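Local coordinates for protein PHOX (Pseudomonas fluorescens, PDB 4A9V) that hydrolyses phosphate monoesters as an alkaline phosphatase, using a cofactor of iron and calcium held within a beta-propeller, at residues S147-S152 against L173-N178; T191-F196 against N244-V249. One frame throughout, in Å; residues are numbered along the deposited sequence. Where two conformers were deposited one is given.

Contact 1: residues S147-S152 against L173-N178; sequences SPLRIS and LGTFQN
Leu149 carries most of the side-chain contact between 147-152 and 173-178. Its CG lies in the minus-60° well but toward the edge of it (chi1 -89°), and with chi2 at 53°, measured to CD1, CD2 is left anti to CA and extends to the other segment. That methyl meets Gly174 O at 3.8 Å and Thr175 CB at 3.9 Å, the two side chains crossing obliquely; Val172, Lys263 and Val250 also touch Leu149. Thr175 has OG1 anti to the backbone N, which leaves CG2 in the crowded position between the backbone N and the carbonyl carbon. With that rotamer OG1 receives the ND2 of Asn178 at 2.9 Å, a nearly straight bond (161° at the hydrogen) close to the amide plane, and OG1 also hydrogen-bonds Glu193 OE2. The backbones join at the start of strand 148-152, where Gly174 N donates to Ser147 O at 2.7 Å, within the carbonyl plane. The same oxygen receives a CA-H...O contact from Leu173 CA at 3.5 Å. Pro148 and Leu173 form an antiparallel, non-hydrogen-bonded bridge with side chains on a common face, and Leu173 CD2 swings to 4.3 Å from Pro148 CA. The bridge lies at one margin of a mixed sheet in the beta-propeller, where strand 171-173 is the outermost within the chain. Gly174, the first residue past that strand, has a positive phi at which a CB would collide with the carbonyl oxygen of Leu173. Ser147 directs its side chain away from 173-178, and its OG hydrogen-bonds to His144 N.

Contact 2: residues T191-F196 against N244-V249; sequences TCEENF and NRHGWV. With FEO (mu-oxo-diiron), chain S.
Glu194 spans the two irons of the mu-oxo-diiron group, OE1 binding FE1 at 2.0 Å and OE2 binding FE2 at 2.1 Å. Its CB points away from 244-249, and with CG anti to the backbone N and the chain extended the carboxylate reaches the irons. Glu90 and Cys179 also ligate FE1, and Glu273, Asp292 and Glu387 ligate FE2. One residue back, the CB of Glu193 points the other way, toward 244-249. Its OE1 accepts Trp248 N at 3.0 Å in a nearly straight bond (171°) that arrives from above the carboxylate plane, and Gly247 N at 2.8 Å in a weak, bent one. OE2 is taken by Lys263 in a salt bridge and by Thr175, so both ends of this buried carboxylate are satisfied. Strand 189-193 is here paired antiparallel with the start of strand 249-252 in a mixed sheet of the beta-propeller: Cys192 and Val249 form a non-hydrogen-bonded pair, and Glu193 N donates to Trp248 O at 3.2 Å. Past the metal ligand, Phe196 takes the crowded rotamer (chi1 68°), which lays one ring face over the His246-Gly247 peptide; Gly247 CA makes a CH-pi contact 3.7 Å from the ring centroid. A CB on Gly247 would lie only 2.5 Å from Phe196 CE1. An alanine in place of Phe196 would remove the ring lying over this peptide and would probably leave 244-249 less tightly packed against the turn after Glu194. Farther out, Trp248 NE1 donates to Asn244 O at 2.9 Å.

Contacts 1 and 2 follow one another along the chain and reach the same mixed sheet, their centres 9 Å apart. Two probable hydrogen bonds join them: Thr175 OG1 to Glu193 OE2 at 2.7 Å, and Asn178 ND2 to Thr191 OG1 at 3.0 Å. Ring packing adds to these, with Phe176 CE2 lying 3.4 Å from His246 CE1. Only contact 2 supplies a ligand to the diiron centre; in contact 1 the side chain of Thr175 is about 12 Å from the mu-oxo-diiron group. Even so, Asn178 directly precedes the iron ligand Cys179, and Gln177 is backbone hydrogen-bonded to Glu194, so 173-178 runs into the first shell of the metal site.

Contact 1: residues S147-S152 against L173-N178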
# COMPACT_ATOMS: atom_id res chain seq x y z
N SER A 147 11.44 16.21 0.81
CA SER A 147 11.00 16.94 2.00
C SER A 147 11.87 16.58 3.21
O SER A 147 12.23 15.42 3.40
CB SER A 147 9.55 16.62 2.32
OG SER A 147 8.67 17.08 1.30
N PRO A 148 12.06 17.54 4.13
CA PRO A 148 12.85 17.22 5.32
C PRO A 148 12.05 16.44 6.35
O PRO A 148 11.05 16.93 6.87
CB PRO A 148 13.25 18.60 5.85
CG PRO A 148 12.21 19.53 5.33
CD PRO A 148 11.79 18.98 4.00
N LEU A 149 12.50 15.22 6.66
CA LEU A 149 11.84 14.34 7.61
C LEU A 149 12.78 13.98 8.75
O LEU A 149 13.99 14.15 8.66
CB LEU A 149 11.38 13.04 6.92
CG LEU A 149 10.00 13.01 6.28
CD1 LEU A 149 9.72 14.13 5.30
CD2 LEU A 149 9.74 11.67 5.60
N ARG A 150 12.19 13.45 9.82
CA ARG A 150 12.93 13.02 11.00
C ARG A 150 12.95 11.49 11.05
O ARG A 150 12.00 10.85 10.61
CB ARG A 150 12.26 13.56 12.27
CG ARG A 150 12.71 12.88 13.56
CD ARG A 150 12.10 13.55 14.79
NE ARG A 150 12.25 12.73 15.99
CZ ARG A 150 11.22 12.25 16.70
NH1 ARG A 150 9.98 12.50 16.32
NH2 ARG A 150 11.44 11.65 17.86
N ILE A 151 13.98 10.93 11.67
CA ILE A 151 14.04 9.50 11.96
C ILE A 151 13.97 9.29 13.46
O ILE A 151 14.67 9.98 14.21
CB ILE A 151 15.36 8.88 11.46
CG1 ILE A 151 15.62 9.23 9.99
CG2 ILE A 151 15.33 7.37 11.64
CD1 ILE A 151 16.98 8.80 9.50
N SER A 152 13.08 8.42 13.91
CA SER A 152 12.96 8.12 15.33
C SER A 152 12.95 6.61 15.57
O SER A 152 12.99 5.82 14.63
CB SER A 152 11.70 8.76 15.91
OG SER A 152 11.79 8.88 17.33
N LEU A 173 16.06 13.21 3.86
CA LEU A 173 15.30 13.84 2.80
C LEU A 173 14.35 12.82 2.18
O LEU A 173 14.77 11.82 1.58
CB LEU A 173 16.21 14.42 1.73
CG LEU A 173 17.13 15.55 2.19
CD1 LEU A 173 17.92 16.08 1.01
CD2 LEU A 173 16.34 16.66 2.86
N GLY A 174 13.07 13.12 2.29
CA GLY A 174 12.07 12.47 1.47
C GLY A 174 11.44 11.23 2.05
O GLY A 174 12.04 10.49 2.84
N THR A 175 10.20 11.02 1.63
CA THR A 175 9.58 9.72 1.57
C THR A 175 9.07 9.56 0.14
O THR A 175 8.64 10.54 -0.49
CB THR A 175 8.44 9.62 2.61
OG1 THR A 175 7.90 8.30 2.63
CG2 THR A 175 7.33 10.61 2.35
N PHE A 176 9.34 8.39 -0.45
CA PHE A 176 9.00 8.15 -1.84
C PHE A 176 8.67 6.66 -2.01
O PHE A 176 8.78 5.89 -1.06
CB PHE A 176 10.13 8.62 -2.79
CG PHE A 176 11.51 8.10 -2.44
CD1 PHE A 176 11.89 6.82 -2.81
CD2 PHE A 176 12.43 8.89 -1.78
CE1 PHE A 176 13.14 6.33 -2.48
CE2 PHE A 176 13.69 8.42 -1.48
CZ PHE A 176 14.03 7.12 -1.79
N GLN A 177 8.12 6.30 -3.16
CA GLN A 177 7.62 4.95 -3.39
C GLN A 177 6.62 4.57 -2.29
O GLN A 177 6.49 3.41 -1.89
CB GLN A 177 8.77 3.94 -3.55
CG GLN A 177 9.58 4.15 -4.82
CD GLN A 177 8.93 3.64 -6.11
OE1 GLN A 177 9.46 3.89 -7.20
NE2 GLN A 177 7.93 2.79 -6.00
N ASN A 178 5.77 5.53 -2.00
CA ASN A 178 4.71 5.41 -1.00
C ASN A 178 3.54 4.61 -1.53
O ASN A 178 2.83 5.05 -2.43
CB ASN A 178 4.22 6.78 -0.57
CG ASN A 178 5.33 7.63 -0.04
OD1 ASN A 178 6.18 8.10 -0.80
ND2 ASN A 178 5.44 7.66 1.28

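Contact 2: residues T191-F196 against N244-V249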
# COMPACT_ATOMS: atom_id res chain seq x y z
N THR A 191 2.23 6.25 6.28
CA THR A 191 2.53 5.98 4.89
C THR A 191 3.70 5.01 4.80
O THR A 191 4.62 5.05 5.62
CB THR A 191 2.78 7.28 4.09
OG1 THR A 191 2.88 6.95 2.70
CG2 THR A 191 4.06 7.98 4.52
N CYS A 192 3.65 4.12 3.82
CA CYS A 192 4.52 2.96 3.77
C CYS A 192 5.43 3.02 2.55
O CYS A 192 4.94 3.08 1.42
CB CYS A 192 3.66 1.70 3.70
SG CYS A 192 2.80 1.37 5.24
N GLU A 193 6.74 2.99 2.77
CA GLU A 193 7.72 2.98 1.69
C GLU A 193 7.94 1.55 1.23
O GLU A 193 8.38 0.70 2.00
CB GLU A 193 9.04 3.59 2.19
CG GLU A 193 8.88 5.05 2.57
CD GLU A 193 10.04 5.65 3.36
OE1 GLU A 193 10.96 4.93 3.80
OE2 GLU A 193 10.01 6.89 3.55
N GLU A 194 7.62 1.28 -0.04
CA GLU A 194 7.62 -0.08 -0.58
C GLU A 194 8.84 -0.31 -1.48
O GLU A 194 9.90 -0.66 -0.98
CB GLU A 194 6.29 -0.40 -1.30
CG GLU A 194 6.19 -1.83 -1.81
CD GLU A 194 5.05 -2.04 -2.77
OE1 GLU A 194 4.67 -1.08 -3.48
OE2 GLU A 194 4.58 -3.19 -2.86
N ASN A 195 8.75 0.01 -2.77
CA ASN A 195 9.83 -0.31 -3.72
C ASN A 195 10.90 0.77 -3.77
O ASN A 195 11.37 1.18 -4.84
CB ASN A 195 9.25 -0.59 -5.09
CG ASN A 195 8.48 -1.90 -5.13
OD1 ASN A 195 9.01 -2.94 -4.74
ND2 ASN A 195 7.21 -1.83 -5.49
N PHE A 196 11.36 1.15 -2.59
CA PHE A 196 12.33 2.23 -2.46
C PHE A 196 13.66 1.88 -3.12
O PHE A 196 14.36 2.75 -3.64
CB PHE A 196 12.55 2.61 -0.99
CG PHE A 196 13.24 1.55 -0.18
CD1 PHE A 196 12.55 0.50 0.39
CD2 PHE A 196 14.60 1.64 0.05
CE1 PHE A 196 13.20 -0.47 1.12
CE2 PHE A 196 15.26 0.67 0.78
CZ PHE A 196 14.57 -0.38 1.33
N ASN A 244 19.58 2.73 3.67
CA ASN A 244 19.06 2.34 4.97
C ASN A 244 18.04 3.31 5.53
O ASN A 244 17.32 2.99 6.48
CB ASN A 244 20.20 2.17 5.97
CG ASN A 244 21.16 1.09 5.58
OD1 ASN A 244 20.78 0.12 4.94
ND2 ASN A 244 22.43 1.27 5.93
N ARG A 245 17.96 4.50 4.94
CA ARG A 245 17.14 5.59 5.46
C ARG A 245 15.77 5.65 4.77
O ARG A 245 14.99 6.58 5.00
CB ARG A 245 17.91 6.90 5.34
CG ARG A 245 19.09 6.96 6.31
CD ARG A 245 20.32 7.65 5.76
NE ARG A 245 20.07 9.02 5.33
CZ ARG A 245 20.02 10.06 6.15
NH1 ARG A 245 20.23 9.90 7.45
NH2 ARG A 245 19.76 11.27 5.67
N HIS A 246 15.46 4.59 4.04
CA HIS A 246 14.18 4.39 3.36
C HIS A 246 13.78 2.94 3.49
O HIS A 246 14.60 2.09 3.86
CB HIS A 246 14.30 4.80 1.89
CG HIS A 246 14.77 6.21 1.71
ND1 HIS A 246 13.94 7.27 1.83
CD2 HIS A 246 16.06 6.72 1.60
CE1 HIS A 246 14.67 8.41 1.77
NE2 HIS A 246 15.96 8.07 1.64
N GLY A 247 12.50 2.67 3.26
CA GLY A 247 11.91 1.37 3.58
C GLY A 247 11.25 1.31 4.95
O GLY A 247 11.18 0.24 5.56
N TRP A 248 10.71 2.45 5.39
CA TRP A 248 10.11 2.57 6.72
C TRP A 248 8.67 2.98 6.62
O TRP A 248 8.19 3.44 5.57
CB TRP A 248 10.88 3.61 7.53
CG TRP A 248 12.36 3.33 7.63
CD1 TRP A 248 13.38 3.92 6.90
CD2 TRP A 248 13.02 2.39 8.54
NE1 TRP A 248 14.60 3.40 7.28
CE2 TRP A 248 14.45 2.50 8.28
CE3 TRP A 248 12.58 1.50 9.52
CZ2 TRP A 248 15.38 1.80 9.02
CZ3 TRP A 248 13.53 0.77 10.23
CH2 TRP A 248 14.90 0.92 9.99
N VAL A 249 7.95 2.80 7.72
CA VAL A 249 6.65 3.41 7.93
C VAL A 249 6.87 4.82 8.48
O VAL A 249 7.66 5.02 9.41
CB VAL A 249 5.82 2.58 8.92
CG1 VAL A 249 4.47 3.23 9.15
CG2 VAL A 249 5.65 1.17 8.40
FE1 FEO S . 2.82 -0.62 -4.20
FE2 FEO S . 2.76 -4.01 -3.41
O FEO S . 2.09 -2.43 -4.31
O HOH W 1 0.92 -0.09 -5.08
O HOH W 2 3.51 -1.24 -6.27